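ApRick protease (Rickettsia conorii, PDB 5C9F) is a retropepsin-like aspartic protease that probably cleaves peptide bonds as an endopeptidase. Local coordinates at residues A25-V30 and I78-V83; L45-A50 and G94-G99. All coordinates share one frame; numbering follows the deposited sequence.

Contact 1 (A25-V30 and I78-V83); sequences AFVNNV and ITLNSV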
# COMPACT_ATOMS: atom_id res chain seq x y z
N ALA A 25 21.56 -0.36 -7.94
CA ALA A 25 21.21 -1.03 -6.74
C ALA A 25 22.33 -0.80 -5.74
O ALA A 25 23.47 -0.62 -6.12
CB ALA A 25 21.02 -2.52 -7.05
N PHE A 26 22.02 -0.95 -4.47
CA PHE A 26 23.01 -1.00 -3.45
C PHE A 26 23.20 -2.43 -3.00
O PHE A 26 22.29 -3.06 -2.46
CB PHE A 26 22.66 -0.09 -2.29
CG PHE A 26 22.80 1.35 -2.66
CD1 PHE A 26 21.77 1.98 -3.35
CD2 PHE A 26 23.96 2.06 -2.37
CE1 PHE A 26 21.88 3.31 -3.71
CE2 PHE A 26 24.08 3.41 -2.75
CZ PHE A 26 23.03 4.03 -3.42
N VAL A 27 24.38 -2.95 -3.30
CA VAL A 27 24.74 -4.39 -3.03
C VAL A 27 25.76 -4.34 -1.90
O VAL A 27 26.84 -3.77 -2.08
CB VAL A 27 25.29 -5.05 -4.27
CG1 VAL A 27 25.59 -6.50 -4.01
CG2 VAL A 27 24.29 -4.92 -5.44
N ASN A 28 25.38 -4.88 -0.73
CA ASN A 28 26.21 -4.82 0.46
C ASN A 28 26.71 -3.40 0.69
O ASN A 28 27.90 -3.17 0.86
CB ASN A 28 27.39 -5.80 0.35
CG ASN A 28 26.94 -7.21 0.12
OD1 ASN A 28 25.78 -7.58 0.43
ND2 ASN A 28 27.83 -8.01 -0.47
N ASN A 29 25.79 -2.46 0.59
CA ASN A 29 26.09 -1.04 0.86
C ASN A 29 26.81 -0.33 -0.30
O ASN A 29 27.14 0.80 -0.16
CB ASN A 29 26.88 -0.86 2.25
CG ASN A 29 26.79 0.56 2.78
OD1 ASN A 29 27.77 1.31 3.13
ND2 ASN A 29 25.58 0.94 2.87
N VAL A 30 27.05 -0.97 -1.44
CA VAL A 30 27.81 -0.39 -2.55
C VAL A 30 26.92 -0.21 -3.78
O VAL A 30 26.27 -1.14 -4.22
CB VAL A 30 28.99 -1.30 -2.93
CG1 VAL A 30 29.79 -0.77 -4.10
CG2 VAL A 30 29.89 -1.54 -1.71
N ILE A 78 28.21 -17.06 -6.38
CA ILE A 78 28.32 -16.26 -5.18
C ILE A 78 26.94 -16.03 -4.63
O ILE A 78 25.95 -16.21 -5.32
CB ILE A 78 29.02 -14.92 -5.43
CG1 ILE A 78 28.29 -14.14 -6.54
CG2 ILE A 78 30.51 -15.14 -5.82
CD1 ILE A 78 28.74 -12.72 -6.69
N THR A 79 26.89 -15.56 -3.39
CA THR A 79 25.66 -15.09 -2.76
C THR A 79 25.84 -13.67 -2.25
O THR A 79 26.84 -13.36 -1.65
CB THR A 79 25.27 -16.01 -1.60
OG1 THR A 79 25.08 -17.33 -2.12
CG2 THR A 79 23.99 -15.53 -0.95
N LEU A 80 24.90 -12.80 -2.59
CA LEU A 80 24.97 -11.41 -2.22
C LEU A 80 24.11 -11.22 -0.96
O LEU A 80 22.91 -11.42 -0.97
CB LEU A 80 24.52 -10.56 -3.36
CG LEU A 80 25.37 -10.69 -4.65
CD1 LEU A 80 24.64 -10.01 -5.78
CD2 LEU A 80 26.74 -10.11 -4.52
N ASN A 81 24.75 -10.85 0.12
CA ASN A 81 24.07 -10.72 1.40
C ASN A 81 22.90 -9.77 1.31
O ASN A 81 21.82 -10.08 1.80
CB ASN A 81 25.03 -10.24 2.49
CG ASN A 81 26.14 -11.23 2.75
OD1 ASN A 81 25.96 -12.43 2.63
ND2 ASN A 81 27.31 -10.73 3.11
N SER A 82 23.10 -8.63 0.69
CA SER A 82 22.07 -7.61 0.62
C SER A 82 22.06 -6.87 -0.72
O SER A 82 23.11 -6.48 -1.23
CB SER A 82 22.28 -6.60 1.76
OG SER A 82 21.58 -5.39 1.52
N VAL A 83 20.89 -6.83 -1.33
CA VAL A 83 20.65 -6.12 -2.59
C VAL A 83 19.43 -5.23 -2.36
O VAL A 83 18.33 -5.74 -2.13
CB VAL A 83 20.33 -7.05 -3.78
CG1 VAL A 83 20.05 -6.24 -5.05
CG2 VAL A 83 21.48 -8.03 -4.10
O HOH W 1 23.06 -3.08 0.28
O HOH W 2 27.64 -11.01 -0.28

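Contact 2 (L45-A50 and G94-G99); sequences LTKEDA and GHVGLG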
# COMPACT_ATOMS: atom_id res chain seq x y z
N LEU A 45 27.72 -10.71 -12.29
CA LEU A 45 28.57 -9.59 -11.94
C LEU A 45 29.82 -9.56 -12.81
O LEU A 45 30.46 -10.58 -13.01
CB LEU A 45 29.01 -9.69 -10.47
CG LEU A 45 28.19 -9.36 -9.28
CD1 LEU A 45 29.09 -9.40 -8.05
CD2 LEU A 45 27.58 -7.97 -9.44
N THR A 46 30.22 -8.38 -13.23
CA THR A 46 31.50 -8.24 -13.88
C THR A 46 32.57 -8.55 -12.87
O THR A 46 32.40 -8.41 -11.66
CB THR A 46 31.75 -6.81 -14.44
OG1 THR A 46 31.77 -5.87 -13.35
CG2 THR A 46 30.66 -6.42 -15.42
N LYS A 47 33.73 -8.95 -13.37
CA LYS A 47 34.89 -9.08 -12.48
C LYS A 47 35.19 -7.81 -11.70
O LYS A 47 35.47 -7.83 -10.43
CB LYS A 47 36.16 -9.50 -13.31
CG LYS A 47 36.08 -10.89 -13.90
CD LYS A 47 37.49 -11.41 -14.30
CE LYS A 47 38.29 -10.43 -15.21
NZ LYS A 47 38.99 -11.05 -16.40
N GLU A 48 35.12 -6.65 -12.35
CA GLU A 48 35.38 -5.40 -11.63
C GLU A 48 34.35 -5.12 -10.50
O GLU A 48 34.72 -4.69 -9.41
CB GLU A 48 35.45 -4.25 -12.62
CG GLU A 48 35.52 -2.87 -11.99
CD GLU A 48 35.53 -1.73 -13.03
OE1 GLU A 48 34.72 -0.79 -12.90
OE2 GLU A 48 36.35 -1.74 -13.98
N ASP A 49 33.06 -5.31 -10.75
CA ASP A 49 32.03 -5.17 -9.67
C ASP A 49 32.25 -6.19 -8.54
O ASP A 49 32.11 -5.84 -7.37
CB ASP A 49 30.63 -5.31 -10.21
CG ASP A 49 30.19 -4.10 -11.03
OD1 ASP A 49 30.76 -3.01 -10.82
OD2 ASP A 49 29.24 -4.23 -11.85
N ALA A 50 32.62 -7.43 -8.89
CA ALA A 50 32.91 -8.42 -7.86
C ALA A 50 34.05 -7.94 -6.97
O ALA A 50 33.96 -8.02 -5.73
CB ALA A 50 33.30 -9.76 -8.46
N GLY A 94 24.12 -15.07 -7.35
CA GLY A 94 24.81 -14.49 -8.50
C GLY A 94 25.98 -15.33 -8.90
O GLY A 94 26.23 -16.40 -8.34
N HIS A 95 26.70 -14.87 -9.90
CA HIS A 95 27.91 -15.52 -10.27
C HIS A 95 28.80 -14.49 -10.92
O HIS A 95 28.35 -13.43 -11.33
CB HIS A 95 27.65 -16.65 -11.28
CG HIS A 95 27.08 -16.17 -12.58
ND1 HIS A 95 25.74 -16.16 -12.82
CD2 HIS A 95 27.68 -15.74 -13.73
CE1 HIS A 95 25.51 -15.73 -14.06
NE2 HIS A 95 26.67 -15.46 -14.63
N VAL A 96 30.09 -14.78 -10.92
CA VAL A 96 31.06 -13.92 -11.62
C VAL A 96 31.79 -14.67 -12.71
O VAL A 96 32.32 -15.77 -12.48
CB VAL A 96 31.99 -13.15 -10.66
CG1 VAL A 96 32.11 -13.78 -9.31
CG2 VAL A 96 33.30 -12.81 -11.29
N GLY A 97 31.77 -14.08 -13.90
CA GLY A 97 32.41 -14.64 -15.05
C GLY A 97 33.93 -14.33 -15.05
O GLY A 97 34.45 -13.70 -14.13
N LEU A 98 34.62 -14.79 -16.08
CA LEU A 98 36.09 -14.62 -16.23
C LEU A 98 36.40 -13.41 -17.06
O LEU A 98 37.55 -12.99 -17.15
CB LEU A 98 36.72 -15.87 -16.85
CG LEU A 98 36.87 -17.08 -15.92
CD1 LEU A 98 37.45 -18.29 -16.65
CD2 LEU A 98 37.77 -16.69 -14.74
N GLY A 99 35.40 -12.83 -17.70
CA GLY A 99 35.66 -11.60 -18.40
C GLY A 99 34.79 -11.28 -19.57
O GLY A 99 34.95 -10.22 -20.21

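Contact 1 (A25-V30 and I78-V83)
Asn28 meets Ser82 because chi1 of -57° sets its CG beside its own backbone N, anti to the carbonyl carbon, and chi2 then aims OD1 at Ser82 N. OD1 accepts from Ser82 N at 2.9 Å, with the donor almost straight off the end of the side-chain C=O. In return Asn28 N donates to Ser82 O at 2.8 Å, here with the donor tilted out of the carbonyl plane and an N-H...O angle of 157°. Both backbone groups of Ser82 are thus held by one asparagine, its side chain acting as a second backbone carbonyl. Ser82 O also receives a CA-H...O contact from Val27 CA at 3.2 Å.

Ala25, Val27 and Val83, with Leu80 from before the corner, supply the apolar part. Val27 CG1, anti to its backbone N (chi1 -178°), reaches Leu80 CD2 at 3.8 Å, the two side chains crossing obliquely, and Ala25 CB meets Val83 CG1 at 4.3 Å. Leu53, Ile32 and Phe34 pack around Val27.

Two waters complete the polar side. One accepts a hydrogen bond from Asn28 ND2 at 3.0 Å, accepts from Asn81 N and donates to Thr79 O; the other links Asn29 N to Ser82 OG, which is also bonded to Glu88.

Val27 to Val30 form a type I' turn joining strands 22-27 and 30-36, and strand 71-84 turns a corner at Asn81. The chemistry implies that where the regular ladder from Val27 and Val83 runs out, the backbone bond from Asn28 N to Ser82 O persists, OD1 stands in for the missing return carbonyl, and water adds a bridge.

Contact 2 (L45-A50 and G94-G99)
The peptide carbonyl of His95 points at Leu45, whose N approaches nearly along the C=O axis at 3.0 Å in an almost linear bond (N-H...O 176°). The imidazole of the same residue leaves on the other side of the strand, where it stacks with Tyr66 and its ND1 bonds Asp42. A second flat group, the carbonyl of Leu98, has Lys47 NZ above its plane; the modelled 2.5 Å from NZ to O is too short to trust in detail.

Lys47 gets there through a chain bent at chi3 and chi4, and its methylenes lie over the backbone: CG is 3.3 Å from Gly97 O, a buried carbonyl with no polar partner in the model. Val96 CG2 packs on Ala50 CB at 4.2 Å. Leu60, Tyr62 and Ile78 enclose Val96 further.

The helix that supplies Lys47 and Ala50 starts at Thr46, the N-cap, where OG1 accepts from Asp49 N at 3.0 Å. Ser104 joins this start to strand 104-106 through bonds with Thr46 N and Asp49 OD2.

In this chain strand 43-45 leads straight into a short capped helix packed on strand 88-97. The strand itself comes soon after the Asp-Thr-Gly signature and pairs in parallel with 88-97 within a mixed sheet, in keeping with the retropepsin-like aspartic protease fold.

How the contacts relate
Contacts 1 and 2 lie about 13 Å apart between centres and share one mixed sheet, in which strands 71-84 and 88-97 are antiparallel neighbours. Ile78 joins them: its N probably bonds Gly94 O at 2.9 Å, while its CD1 packs on Leu45 CD1 at 3.6 Å. Both contacts are partly buried, each with a buried apolar part (Val27, Leu80 and Val83; Leu45, Val96 and Ala50) and an exposed margin. They differ in what closes the outer side. Contact 1 joins a hairpin tip to a strand corner with asparagine and waters; contact 2 joins a strand-to-helix passage to a strand end, using a lysine chain draped over glycine-rich backbone. Along the chain their segments alternate.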